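Local coordinates for protein transaminase (Bacillus megaterium, PDB 5G0A) that probably transfers amino groups between amines and ketone or aldehyde acceptors, using bound pyridoxal-5'-phosphate and favouring S-configured amines, at residues Y363-L368 against N380-G385; W388-V393 against N439-G444; Q420-K425 against D462-Y467; V431-V436 against K456-L461. One frame throughout, in Å; residues are numbered along the deposited sequence.

Contact 1 (Y363-L368 against N380-G385); sequences YIRSKL and NFDGYG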
loop_
_atom_site.group_PDB
_atom_site.type_symbol
_atom_site.label_atom_id
_atom_site.label_comp_id
_atom_site.label_asym_id
_atom_site.label_seq_id
_atom_site.Cartn_x
_atom_site.Cartn_y
_atom_site.Cartn_z
ATOM N N TYR B 363 10.621 29.994 -36.615
ATOM C CA TYR B 363 11.989 30.472 -36.810
ATOM C C TYR B 363 13.031 29.483 -36.280
ATOM O O TYR B 363 13.983 29.126 -36.984
ATOM C CB TYR B 363 12.188 31.856 -36.189
ATOM C CG TYR B 363 13.542 32.452 -36.507
ATOM C CD1 TYR B 363 13.831 32.929 -37.791
ATOM C CD2 TYR B 363 14.545 32.520 -35.533
ATOM C CE1 TYR B 363 15.073 33.467 -38.093
ATOM C CE2 TYR B 363 15.791 33.059 -35.825
ATOM C CZ TYR B 363 16.047 33.535 -37.112
ATOM O OH TYR B 363 17.279 34.081 -37.411
ATOM N N ILE B 364 12.840 29.023 -35.039
ATOM C CA ILE B 364 13.723 28.028 -34.439
ATOM C C ILE B 364 13.754 26.744 -35.282
ATOM O O ILE B 364 14.800 26.123 -35.420
ATOM C CB ILE B 364 13.307 27.705 -32.970
ATOM C CG1 ILE B 364 13.724 28.844 -32.027
ATOM C CG2 ILE B 364 13.905 26.385 -32.498
ATOM C CD1 ILE B 364 12.920 28.911 -30.734
ATOM N N ARG B 365 12.600 26.343 -35.802
ATOM C CA ARG B 365 12.501 25.192 -36.707
ATOM C C ARG B 365 13.469 25.357 -37.895
ATOM O O ARG B 365 14.252 24.458 -38.184
ATOM C CB ARG B 365 11.038 25.003 -37.161
ATOM C CG ARG B 365 10.825 24.200 -38.439
ATOM C CD ARG B 365 10.859 22.710 -38.193
ATOM N NE ARG B 365 9.765 22.259 -37.337
ATOM C CZ ARG B 365 9.523 20.988 -37.040
ATOM N NH1 ARG B 365 10.292 20.031 -37.541
ATOM N NH2 ARG B 365 8.509 20.677 -36.244
ATOM N N SER B 366 13.432 26.516 -38.546
ATOM C CA SER B 366 14.356 26.806 -39.665
ATOM C C SER B 366 15.833 26.790 -39.245
ATOM O O SER B 366 16.703 26.359 -40.008
ATOM C CB SER B 366 13.999 28.135 -40.340
ATOM O OG SER B 366 14.417 29.253 -39.565
ATOM N N LYS B 367 16.117 27.265 -38.032
ATOM C CA LYS B 367 17.487 27.268 -37.523
ATOM C C LYS B 367 17.968 25.856 -37.210
ATOM O O LYS B 367 19.122 25.514 -37.489
ATOM C CB LYS B 367 17.620 28.172 -36.284
ATOM C CG LYS B 367 17.227 29.633 -36.496
ATOM C CD LYS B 367 18.247 30.424 -37.302
ATOM C CE LYS B 367 19.596 30.477 -36.599
ATOM N NZ LYS B 367 20.452 31.548 -37.183
ATOM N N LEU B 368 17.094 25.033 -36.625
ATOM C CA LEU B 368 17.446 23.631 -36.343
ATOM C C LEU B 368 17.608 22.808 -37.623
ATOM O O LEU B 368 18.490 21.958 -37.700
ATOM C CB LEU B 368 16.441 22.969 -35.385
ATOM C CG LEU B 368 16.446 23.494 -33.943
ATOM C CD1 LEU B 368 15.265 22.936 -33.163
ATOM C CD2 LEU B 368 17.752 23.173 -33.229
ATOM N N ASN B 380 17.427 13.751 -34.906
ATOM C CA ASN B 380 16.113 14.335 -35.175
ATOM C C ASN B 380 15.845 15.510 -34.230
ATOM O O ASN B 380 16.576 15.712 -33.262
ATOM C CB ASN B 380 14.999 13.292 -35.039
ATOM C CG ASN B 380 13.693 13.759 -35.660
ATOM O OD1 ASN B 380 13.694 14.423 -36.695
ATOM N ND2 ASN B 380 12.575 13.432 -35.021
ATOM N N PHE B 381 14.819 16.297 -34.544
ATOM C CA PHE B 381 14.346 17.329 -33.632
ATOM C C PHE B 381 12.868 17.529 -33.886
ATOM O O PHE B 381 12.360 17.265 -34.988
ATOM C CB PHE B 381 15.125 18.650 -33.784
ATOM C CG PHE B 381 14.819 19.398 -35.052
ATOM C CD1 PHE B 381 13.731 20.266 -35.126
ATOM C CD2 PHE B 381 15.620 19.226 -36.180
ATOM C CE1 PHE B 381 13.445 20.947 -36.302
ATOM C CE2 PHE B 381 15.338 19.904 -37.357
ATOM C CZ PHE B 381 14.251 20.758 -37.421
ATOM N N ASP B 382 12.177 17.997 -32.857
ATOM C CA ASP B 382 10.750 18.138 -32.912
ATOM C C ASP B 382 10.358 19.138 -31.828
ATOM O O ASP B 382 11.123 19.383 -30.892
ATOM C CB ASP B 382 10.106 16.772 -32.663
ATOM C CG ASP B 382 8.692 16.677 -33.194
ATOM O OD1 ASP B 382 8.216 17.628 -33.848
ATOM O OD2 ASP B 382 8.054 15.630 -32.949
ATOM N N GLY B 383 9.171 19.703 -31.955
ATOM C CA GLY B 383 8.739 20.740 -31.016
ATOM C C GLY B 383 7.765 21.702 -31.619
ATOM O O GLY B 383 7.150 21.412 -32.645
ATOM N N TYR B 384 7.607 22.844 -30.945
ATOM C CA TYR B 384 6.667 23.896 -31.286
ATOM C C TYR B 384 6.858 25.047 -30.296
ATOM O O TYR B 384 7.379 24.836 -29.198
ATOM C CB TYR B 384 5.202 23.411 -31.313
ATOM C CG TYR B 384 4.786 22.331 -30.311
ATOM C CD1 TYR B 384 5.457 22.153 -29.101
ATOM C CD2 TYR B 384 3.680 21.519 -30.577
ATOM C CE1 TYR B 384 5.055 21.168 -28.196
ATOM C CE2 TYR B 384 3.266 20.548 -29.674
ATOM C CZ TYR B 384 3.950 20.388 -28.485
ATOM O OH TYR B 384 3.545 19.417 -27.591
ATOM N N GLY B 385 6.469 26.257 -30.690
ATOM C CA GLY B 385 6.593 27.426 -29.799
ATOM C C GLY B 385 7.991 27.549 -29.238
ATOM O O GLY B 385 8.969 27.552 -29.990
HETATM O O HOH W 1 6.653 22.853 -34.982
#

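Contact 2 (W388-V393 against N439-G444); sequences WIVDIV and NTMRIG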
loop_
_atom_site.group_PDB
_atom_site.type_symbol
_atom_site.label_atom_id
_atom_site.label_comp_id
_atom_site.label_asym_id
_atom_site.label_seq_id
_atom_site.Cartn_x
_atom_site.Cartn_y
_atom_site.Cartn_z
ATOM N N TRP B 388 11.508 22.695 -27.468
ATOM C CA TRP B 388 12.129 21.899 -28.529
ATOM C C TRP B 388 12.921 20.735 -27.953
ATOM O O TRP B 388 13.610 20.875 -26.940
ATOM C CB TRP B 388 12.967 22.800 -29.478
ATOM C CG TRP B 388 12.058 23.724 -30.252
ATOM C CD1 TRP B 388 11.600 24.946 -29.862
ATOM C CD2 TRP B 388 11.454 23.459 -31.521
ATOM N NE1 TRP B 388 10.740 25.453 -30.804
ATOM C CE2 TRP B 388 10.642 24.561 -31.837
ATOM C CE3 TRP B 388 11.534 22.397 -32.431
ATOM C CZ2 TRP B 388 9.907 24.632 -33.019
ATOM C CZ3 TRP B 388 10.799 22.463 -33.593
ATOM C CH2 TRP B 388 10.003 23.568 -33.881
ATOM N N ILE B 389 12.772 19.568 -28.576
ATOM C CA ILE B 389 13.639 18.449 -28.277
ATOM C C ILE B 389 14.572 18.275 -29.461
ATOM O O ILE B 389 14.152 18.453 -30.599
ATOM C CB ILE B 389 12.879 17.114 -28.072
ATOM C CG1 ILE B 389 11.958 16.819 -29.258
ATOM C CG2 ILE B 389 12.117 17.102 -26.754
ATOM C CD1 ILE B 389 11.970 15.364 -29.682
ATOM N N VAL B 390 15.825 17.947 -29.172
ATOM C CA VAL B 390 16.808 17.601 -30.190
ATOM C C VAL B 390 17.446 16.287 -29.760
ATOM O O VAL B 390 18.109 16.205 -28.708
ATOM C CB VAL B 390 17.910 18.677 -30.357
ATOM C CG1 VAL B 390 18.882 18.278 -31.471
ATOM C CG2 VAL B 390 17.316 20.054 -30.644
ATOM N N ASP B 391 17.234 15.250 -30.570
ATOM C CA ASP B 391 17.813 13.945 -30.290
ATOM C C ASP B 391 19.274 13.938 -30.725
ATOM O O ASP B 391 19.587 14.148 -31.901
ATOM C CB ASP B 391 17.033 12.824 -30.992
ATOM C CG ASP B 391 15.559 12.808 -30.629
ATOM O OD1 ASP B 391 15.223 12.999 -29.441
ATOM O OD2 ASP B 391 14.730 12.577 -31.537
ATOM N N ILE B 392 20.153 13.705 -29.760
ATOM C CA ILE B 392 21.592 13.716 -29.974
ATOM C C ILE B 392 22.061 12.265 -30.166
ATOM O O ILE B 392 21.707 11.381 -29.390
ATOM C CB ILE B 392 22.328 14.388 -28.789
ATOM C CG1 ILE B 392 21.827 15.833 -28.563
ATOM C CG2 ILE B 392 23.843 14.383 -28.988
ATOM C CD1 ILE B 392 22.182 16.838 -29.652
ATOM N N VAL B 393 22.832 12.030 -31.222
ATOM C CA VAL B 393 23.321 10.683 -31.533
ATOM C C VAL B 393 24.786 10.721 -31.955
ATOM O O VAL B 393 25.306 11.766 -32.335
ATOM C CB VAL B 393 22.517 10.025 -32.676
ATOM C CG1 VAL B 393 21.082 9.724 -32.245
ATOM C CG2 VAL B 393 22.555 10.892 -33.932
ATOM N N ASN B 439 20.626 11.999 -23.689
ATOM C CA ASN B 439 20.730 12.037 -25.161
ATOM C C ASN B 439 19.804 13.029 -25.841
ATOM O O ASN B 439 19.620 12.969 -27.058
ATOM C CB ASN B 439 20.418 10.657 -25.764
ATOM C CG ASN B 439 21.223 9.548 -25.137
ATOM O OD1 ASN B 439 22.454 9.590 -25.125
ATOM N ND2 ASN B 439 20.531 8.540 -24.612
ATOM N N THR B 440 19.199 13.933 -25.073
ATOM C CA THR B 440 18.128 14.734 -25.627
ATOM C C THR B 440 18.211 16.135 -25.086
ATOM O O THR B 440 18.163 16.342 -23.883
ATOM C CB THR B 440 16.742 14.152 -25.263
ATOM O OG1 THR B 440 16.759 12.719 -25.423
ATOM C CG2 THR B 440 15.645 14.771 -26.140
ATOM N N MET B 441 18.350 17.088 -25.986
ATOM C CA MET B 441 18.281 18.485 -25.622
ATOM C C MET B 441 16.846 18.881 -25.391
ATOM O O MET B 441 15.960 18.386 -26.073
ATOM C CB MET B 441 18.807 19.281 -26.777
ATOM C CG MET B 441 20.085 18.656 -27.256
ATOM S SD MET B 441 21.401 19.670 -26.640
ATOM C CE MET B 441 21.234 20.829 -27.986
ATOM N N ARG B 442 16.650 19.815 -24.459
ATOM C CA ARG B 442 15.338 20.353 -24.140
ATOM C C ARG B 442 15.529 21.866 -24.081
ATOM O O ARG B 442 16.106 22.400 -23.129
ATOM C CB ARG B 442 14.839 19.822 -22.787
ATOM C CG ARG B 442 13.323 19.891 -22.618
ATOM C CD ARG B 442 12.724 18.653 -23.268
ATOM N NE ARG B 442 11.274 18.463 -23.193
ATOM C CZ ARG B 442 10.424 18.812 -24.157
ATOM N NH1 ARG B 442 10.866 19.452 -25.243
ATOM N NH2 ARG B 442 9.132 18.529 -24.038
ATOM N N ILE B 443 15.049 22.535 -25.116
ATOM C CA ILE B 443 15.388 23.934 -25.349
ATOM C C ILE B 443 14.160 24.783 -25.137
ATOM O O ILE B 443 13.108 24.476 -25.680
ATOM C CB ILE B 443 15.933 24.119 -26.789
ATOM C CG1 ILE B 443 17.235 23.323 -26.952
ATOM C CG2 ILE B 443 16.184 25.599 -27.102
ATOM C CD1 ILE B 443 17.677 23.140 -28.385
ATOM N N GLY B 444 14.303 25.863 -24.362
ATOM C CA GLY B 444 13.208 26.801 -24.152
ATOM C C GLY B 444 13.709 28.185 -23.783
ATOM O O GLY B 444 14.756 28.317 -23.178
HETATM O O HOH W 2 23.455 10.618 -27.742
#

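Contact 3 (Q420-K425 against D462-Y467); sequences QIIMKK and DYALDY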
loop_
_atom_site.group_PDB
_atom_site.type_symbol
_atom_site.label_atom_id
_atom_site.label_comp_id
_atom_site.label_asym_id
_atom_site.label_seq_id
_atom_site.Cartn_x
_atom_site.Cartn_y
_atom_site.Cartn_z
ATOM N N GLN B 420 25.370 17.177 -21.234
ATOM C CA GLN B 420 26.242 17.893 -20.295
ATOM C C GLN B 420 27.441 18.479 -21.039
ATOM O O GLN B 420 27.886 19.601 -20.756
ATOM C CB GLN B 420 26.713 16.971 -19.169
ATOM C CG GLN B 420 25.627 16.577 -18.174
ATOM C CD GLN B 420 25.185 17.740 -17.312
ATOM O OE1 GLN B 420 24.003 18.065 -17.252
ATOM N NE2 GLN B 420 26.140 18.385 -16.650
ATOM N N ILE B 421 27.969 17.708 -21.987
ATOM C CA ILE B 421 29.089 18.163 -22.820
ATOM C C ILE B 421 28.714 19.384 -23.668
ATOM O O ILE B 421 29.498 20.340 -23.794
ATOM C CB ILE B 421 29.632 17.006 -23.700
ATOM C CG1 ILE B 421 30.230 15.894 -22.816
ATOM C CG2 ILE B 421 30.615 17.516 -24.754
ATOM C CD1 ILE B 421 31.464 16.292 -22.026
ATOM N N ILE B 422 27.513 19.351 -24.239
ATOM C CA ILE B 422 26.987 20.463 -25.028
ATOM C C ILE B 422 26.815 21.706 -24.152
ATOM O O ILE B 422 27.233 22.805 -24.538
ATOM C CB ILE B 422 25.674 20.070 -25.731
ATOM C CG1 ILE B 422 25.984 19.128 -26.905
ATOM C CG2 ILE B 422 24.885 21.295 -26.193
ATOM C CD1 ILE B 422 24.844 18.208 -27.287
ATOM N N MET B 423 26.230 21.515 -22.966
ATOM C CA MET B 423 25.995 22.627 -22.032
ATOM C C MET B 423 27.309 23.313 -21.658
ATOM O O MET B 423 27.423 24.539 -21.716
ATOM C CB MET B 423 25.260 22.144 -20.774
ATOM C CG MET B 423 25.028 23.222 -19.715
ATOM S SD MET B 423 24.171 22.575 -18.260
ATOM C CE MET B 423 25.507 21.718 -17.435
ATOM N N LYS B 424 28.305 22.515 -21.294
ATOM C CA LYS B 424 29.591 23.048 -20.840
ATOM C C LYS B 424 30.271 23.873 -21.931
ATOM O O LYS B 424 30.851 24.920 -21.649
ATOM C CB LYS B 424 30.501 21.914 -20.355
ATOM C CG LYS B 424 31.580 22.355 -19.383
ATOM C CD LYS B 424 32.529 21.220 -19.033
ATOM C CE LYS B 424 33.606 21.702 -18.069
ATOM N NZ LYS B 424 34.824 20.840 -18.088
ATOM N N LYS B 425 30.162 23.422 -23.180
ATOM C CA LYS B 425 30.799 24.105 -24.305
ATOM C C LYS B 425 30.070 25.392 -24.681
ATOM O O LYS B 425 30.700 26.428 -24.915
ATOM C CB LYS B 425 30.923 23.167 -25.523
ATOM C CG LYS B 425 31.830 21.956 -25.318
ATOM C CD LYS B 425 33.200 22.296 -24.734
ATOM C CE LYS B 425 34.096 22.994 -25.745
ATOM N NZ LYS B 425 35.437 23.268 -25.161
ATOM N N ASP B 462 25.909 25.421 -32.304
ATOM C CA ASP B 462 26.730 25.112 -33.488
ATOM C C ASP B 462 28.151 24.790 -33.007
ATOM O O ASP B 462 28.657 23.689 -33.228
ATOM C CB ASP B 462 26.709 26.319 -34.440
ATOM C CG ASP B 462 27.151 25.987 -35.882
ATOM O OD1 ASP B 462 27.434 24.815 -36.217
ATOM O OD2 ASP B 462 27.190 26.937 -36.688
ATOM N N TYR B 463 28.757 25.744 -32.302
ATOM C CA TYR B 463 30.043 25.563 -31.619
ATOM C C TYR B 463 30.118 24.296 -30.757
ATOM O O TYR B 463 31.129 23.587 -30.773
ATOM C CB TYR B 463 30.348 26.805 -30.765
ATOM C CG TYR B 463 31.607 26.704 -29.940
ATOM C CD1 TYR B 463 32.860 26.905 -30.524
ATOM C CD2 TYR B 463 31.554 26.415 -28.574
ATOM C CE1 TYR B 463 34.020 26.807 -29.773
ATOM C CE2 TYR B 463 32.710 26.321 -27.818
ATOM C CZ TYR B 463 33.937 26.522 -28.422
ATOM O OH TYR B 463 35.092 26.423 -27.689
ATOM N N ALA B 464 29.056 24.025 -29.996
ATOM C CA ALA B 464 29.003 22.872 -29.094
ATOM C C ALA B 464 29.020 21.537 -29.844
ATOM O O ALA B 464 29.744 20.606 -29.467
ATOM C CB ALA B 464 27.765 22.957 -28.199
ATOM N N LEU B 465 28.206 21.451 -30.892
ATOM C CA LEU B 465 28.075 20.231 -31.683
ATOM C C LEU B 465 29.328 19.946 -32.519
ATOM O O LEU B 465 29.655 18.787 -32.768
ATOM C CB LEU B 465 26.822 20.292 -32.563
ATOM C CG LEU B 465 25.472 20.258 -31.826
ATOM C CD1 LEU B 465 24.326 20.481 -32.792
ATOM C CD2 LEU B 465 25.262 18.964 -31.045
ATOM N N ASP B 466 30.028 21.001 -32.938
ATOM C CA ASP B 466 31.339 20.847 -33.574
ATOM C C ASP B 466 32.256 20.027 -32.674
ATOM O O ASP B 466 32.878 19.067 -33.121
ATOM C CB ASP B 466 31.986 22.210 -33.852
ATOM C CG ASP B 466 31.591 22.799 -35.196
ATOM O OD1 ASP B 466 31.137 22.056 -36.098
ATOM O OD2 ASP B 466 31.757 24.027 -35.354
ATOM N N TYR B 467 32.316 20.410 -31.399
ATOM C CA TYR B 467 33.174 19.770 -30.412
ATOM C C TYR B 467 32.710 18.349 -30.086
ATOM O O TYR B 467 33.533 17.462 -29.878
ATOM C CB TYR B 467 33.240 20.624 -29.140
ATOM C CG TYR B 467 34.036 20.018 -28.001
ATOM C CD1 TYR B 467 35.417 20.214 -27.901
ATOM C CD2 TYR B 467 33.405 19.256 -27.017
ATOM C CE1 TYR B 467 36.147 19.662 -26.855
ATOM C CE2 TYR B 467 34.124 18.698 -25.967
ATOM C CZ TYR B 467 35.491 18.902 -25.890
ATOM O OH TYR B 467 36.204 18.347 -24.845
#

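Contact 4 (V431-V436 against K456-L461); sequences VLIGGV and KAMDAL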
loop_
_atom_site.group_PDB
_atom_site.type_symbol
_atom_site.label_atom_id
_atom_site.label_comp_id
_atom_site.label_asym_id
_atom_site.label_seq_id
_atom_site.Cartn_x
_atom_site.Cartn_y
_atom_site.Cartn_z
ATOM N N VAL B 431 26.132 31.213 -23.128
ATOM C CA VAL B 431 24.795 30.678 -23.389
ATOM C C VAL B 431 24.551 29.459 -22.511
ATOM O O VAL B 431 25.440 28.610 -22.344
ATOM C CB VAL B 431 24.573 30.330 -24.888
ATOM C CG1 VAL B 431 23.222 29.652 -25.109
ATOM C CG2 VAL B 431 24.660 31.589 -25.752
ATOM N N LEU B 432 23.362 29.416 -21.896
ATOM C CA LEU B 432 22.903 28.244 -21.140
ATOM C C LEU B 432 21.953 27.458 -22.027
ATOM O O LEU B 432 20.866 27.927 -22.348
ATOM C CB LEU B 432 22.172 28.679 -19.845
ATOM C CG LEU B 432 23.025 29.490 -18.855
ATOM C CD1 LEU B 432 22.175 30.234 -17.831
ATOM C CD2 LEU B 432 24.015 28.571 -18.147
ATOM N N ILE B 433 22.363 26.269 -22.437
ATOM C CA ILE B 433 21.541 25.433 -23.322
ATOM C C ILE B 433 22.009 24.005 -23.129
ATOM O O ILE B 433 23.191 23.782 -22.854
ATOM C CB ILE B 433 21.628 25.892 -24.809
ATOM C CG1 ILE B 433 20.479 25.318 -25.646
ATOM C CG2 ILE B 433 22.994 25.557 -25.416
ATOM C CD1 ILE B 433 20.201 26.070 -26.943
ATOM N N GLY B 434 21.085 23.055 -23.227
ATOM C CA GLY B 434 21.384 21.653 -22.960
ATOM C C GLY B 434 20.121 20.841 -22.786
ATOM O O GLY B 434 19.167 20.997 -23.556
ATOM N N GLY B 435 20.118 19.965 -21.788
ATOM C CA GLY B 435 18.958 19.097 -21.549
ATOM C C GLY B 435 18.950 18.433 -20.187
ATOM O O GLY B 435 19.932 18.497 -19.439
ATOM N N VAL B 436 17.834 17.784 -19.873
ATOM C CA VAL B 436 17.679 17.069 -18.598
ATOM C C VAL B 436 17.984 15.576 -18.738
ATOM O O VAL B 436 18.442 14.927 -17.789
ATOM C CB VAL B 436 16.268 17.274 -18.017
ATOM C CG1 VAL B 436 16.038 18.744 -17.729
ATOM C CG2 VAL B 436 15.199 16.791 -18.971
ATOM N N LYS B 456 21.960 33.874 -31.314
ATOM C CA LYS B 456 23.075 33.699 -30.381
ATOM C C LYS B 456 23.084 32.302 -29.749
ATOM O O LYS B 456 24.134 31.680 -29.601
ATOM C CB LYS B 456 23.049 34.803 -29.310
ATOM C CG LYS B 456 24.114 34.669 -28.226
ATOM C CD LYS B 456 24.211 35.934 -27.384
ATOM C CE LYS B 456 24.921 35.677 -26.059
ATOM N NZ LYS B 456 24.850 36.881 -25.186
ATOM N N ALA B 457 21.904 31.811 -29.377
ATOM C CA ALA B 457 21.805 30.502 -28.770
ATOM C C ALA B 457 22.155 29.402 -29.778
ATOM O O ALA B 457 22.894 28.465 -29.459
ATOM C CB ALA B 457 20.409 30.294 -28.184
ATOM N N MET B 458 21.658 29.544 -31.001
ATOM C CA MET B 458 21.902 28.528 -32.039
ATOM C C MET B 458 23.372 28.498 -32.475
ATOM O O MET B 458 23.933 27.434 -32.744
ATOM C CB MET B 458 20.975 28.739 -33.227
ATOM C CG MET B 458 19.504 28.461 -32.944
ATOM S SD MET B 458 19.130 26.752 -32.521
ATOM C CE MET B 458 18.842 26.853 -30.749
ATOM N N ASP B 459 23.990 29.671 -32.522
ATOM C CA ASP B 459 25.440 29.780 -32.693
ATOM C C ASP B 459 26.225 29.000 -31.644
ATOM O O ASP B 459 27.151 28.258 -31.980
ATOM C CB ASP B 459 25.874 31.248 -32.687
ATOM C CG ASP B 459 26.012 31.820 -34.079
ATOM O OD1 ASP B 459 26.943 31.398 -34.801
ATOM O OD2 ASP B 459 25.206 32.702 -34.449
ATOM N N ALA B 460 25.856 29.160 -30.371
ATOM C CA ALA B 460 26.554 28.476 -29.287
ATOM C C ALA B 460 26.394 26.971 -29.399
ATOM O O ALA B 460 27.316 26.232 -29.080
ATOM C CB ALA B 460 26.062 28.965 -27.927
ATOM N N LEU B 461 25.217 26.538 -29.849
ATOM C CA LEU B 461 24.933 25.130 -30.086
ATOM C C LEU B 461 25.790 24.608 -31.254
ATOM O O LEU B 461 26.322 23.504 -31.186
ATOM C CB LEU B 461 23.439 24.935 -30.377
ATOM C CG LEU B 461 22.925 23.520 -30.657
ATOM C CD1 LEU B 461 23.423 22.545 -29.599
ATOM C CD2 LEU B 461 21.404 23.516 -30.741
#

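Contact 1 (Y363-L368 against N380-G385)
Leu368 rests its CB on the ring of Phe381, almost exactly over the centre, 3.6 Å from the centroid and 5° off the ring normal. This CH-pi contact carries the apolar half of the interface. The leucine adds a second touch through its branch, Leu368 CD1 reaching CD1 of Phe381 at 3.7 Å. A flat aromatic suits this place, since it offers its face to the leucine CB while the branch touches a ring atom.

The polar half belongs to Arg365. Its chain is bent at chi2 and chi3, with Arg365 NH1 approaching Phe381 CE1 at 3.5 Å and the guanidinium turned 50° from the ring plane. Arg365 NH2 forms a long salt bridge, 3.9 Å, to Asp382 OD1. A water lying in the guanidinium plane accepts from Arg365 NH2 at 3.1 Å and donates to Gly383 O at 2.8 Å, tying the helix to the strand backbone. At the backbone angles of Gly383 any side chain would collide with the carbonyl oxygen of Asp382, so glycine suits the place.

Trp388, on the neighbouring strand, also touches Ile364, Arg365 and Leu368. The whole is a helix running nearly antiparallel to the first strand of a beta hairpin, the helix-on-sheet layering of an alpha/beta domain in a fold type I aminotransferase.

Contact 2 (W388-V393 against N439-G444)
Trp388 and Ile443, then Val390 and Met441, are hydrogen-bonded pairs of an antiparallel ladder whose segment axes approach to 4.6 Å and whose N-to-C directions differ by 161°. Ile443 N to Trp388 O (2.9 Å) is one rung, and Ile392 N to Asn439 O continues the ladder past the last pair. Between the rungs stand the non-hydrogen-bonded pairs Ile389 with Arg442 and Asp391 with Thr440.

On the face that carries Val390, Met441 and Ile443 the packing is wholly apolar. Val390 CB meets Met441 CB at 3.7 Å, while Val390 CG2 touches Ile443 CD1 at 3.8 Å. Beta-branched residues suit an extended backbone, and the unbranched methionine lies obliquely across one of them: Met441 CG is 3.6 Å from Ile392 CG1. Leu461 and Leu465 of helix 451-468 cover this side.

The other face is more polar. Ile389 sets its CG2 over one face of the Arg442 guanidinium, whereas Trp388 O lies at the edge of that group. Arg442 CG is anti to its backbone N (chi1 -158°), and the chain then bends at chi2; its NE is held by Gly241 O. Thr440 CG2 runs beside Asp391 OD1 at 3.8 Å, the two side chains pointing the same way. At the far end Asn439 ND2 bonds to Asp405 OD1.

Here the central strand 387-392 pairs with the edge strand 440-443 of a three-stranded antiparallel sheet in the C-terminal part of the aminotransferase fold, the Arg442 side chain about 9 Å from the bound pyridoxal-5'-phosphate.

Contact 3 (Q420-K425 against D462-Y467)
Lys425 lays its aliphatic chain across one face of the Tyr467 ring. Lys425 CG comes within 3.6 Å of Tyr467 CD2, and Lys425 CE makes a CH-pi contact 3.8 Å from the Tyr467 centroid. Lys425 NZ lies 4.3 Å from the Tyr467 ring centroid, 20° off the normal, as a cation-pi pair. Bends at chi2 and chi3 fold the chain over the ring, which a long flexible lysine can do. Ile421 CG2 meets the same ring at its edge, 3.9 Å from Tyr467 CE2.

Beside this, Ala464 faces Ile422, their CA atoms only 5.1 Å apart; the small alanine permits such an approach, and Ala464 CB lies 3.7 Å from Ile422 O. Ile422 CD1 also reaches Leu465 CD2. Tyr463 turns its ring edge to Lys425 O, with Tyr463 CE2 at 3.5 Å.

Further out, the axes of the two segments cross at 128° and approach to 8.5 Å. Helix 418-427 packs here on the C-terminal helix 451-468, over Ile392 of the three-stranded sheet. Glu428 serves both polar ends, forming a salt bridge with Lys425 NZ and a hydrogen bond with Tyr463 OH. No hydrogen bond joins the two segments directly. The ammonium is attracted by both the Glu428 carboxylate and the Tyr467 ring, which would probably favour its protonated form.

Contact 4 (V431-V436 against K456-L461)
Lys456 lies alongside Val431 through its aliphatic part: Lys456 CG comes within 4.0 Å of Val431 CG2, and Lys456 O is 3.9 Å from the same methyl. The chain is extended beyond CG, so a lysine can offer hydrocarbon here while NZ travels on to bond with Tyr43 OH.

One residue later, Ala457 presents backbone as much as side chain. Its CA lies 4.0 Å from Val431 CG1, and its CB touches that methyl as well as, more loosely, CD1 of Ile433. With no atoms beyond CB, the alanine brings the strand residues close to the helix surface.

Met458 points its CB away from the strand, yet the chain bends at chi2 and chi3, and Met458 CE meets Ile433 CD1 at 4.1 Å, the two side chains crossing at about a right angle. Ile433 extends toward it with CG1 anti to its backbone N (chi1 -163°). The same methionine also touches Lys367, Leu368 and Leu371 of helix 353-374.

Ala460, one turn after Lys456, gives the tightest packing: Ala460 CB is 3.6 Å from Val431 CB. Valine suits this position because its branches spread, CG1 to Ala457 CA and CG2 to Ala460 CB and Lys456.

Helix 451-468 thus packs on strand 431-432, outermost within this chain in a small mixed sheet beside strand 51-54; Leu432 also packs on Tyr89 of the second subunit. No hydrogen bond or salt bridge crosses between the segments, so shape and buried hydrocarbon alone join them, and the one lysine that touches contributes methylenes.

In the fold
All four contacts lie on the same side of the chain's centre, within the C-terminal part of the class III range. Contacts 1 and 2 have centres 10 Å apart and share the three-stranded sheet, since strands 378-384 and 387-392 are neighbours in it. Contact 1 closes before the others open. Contacts 3 and 4, 8 Å apart, both use helix 451-468, and contact 4 is nested inside the loop that contact 3 closes; contact 2 alternates along the chain with each of them. Met441 SD packs on Ile422 CD1, while Arg442 N probably bonds to Gly434 O. Side chains of helices 353-374, 418-427 and 451-468 pack on the sheet and on one another, joining the four contacts into one body of packing.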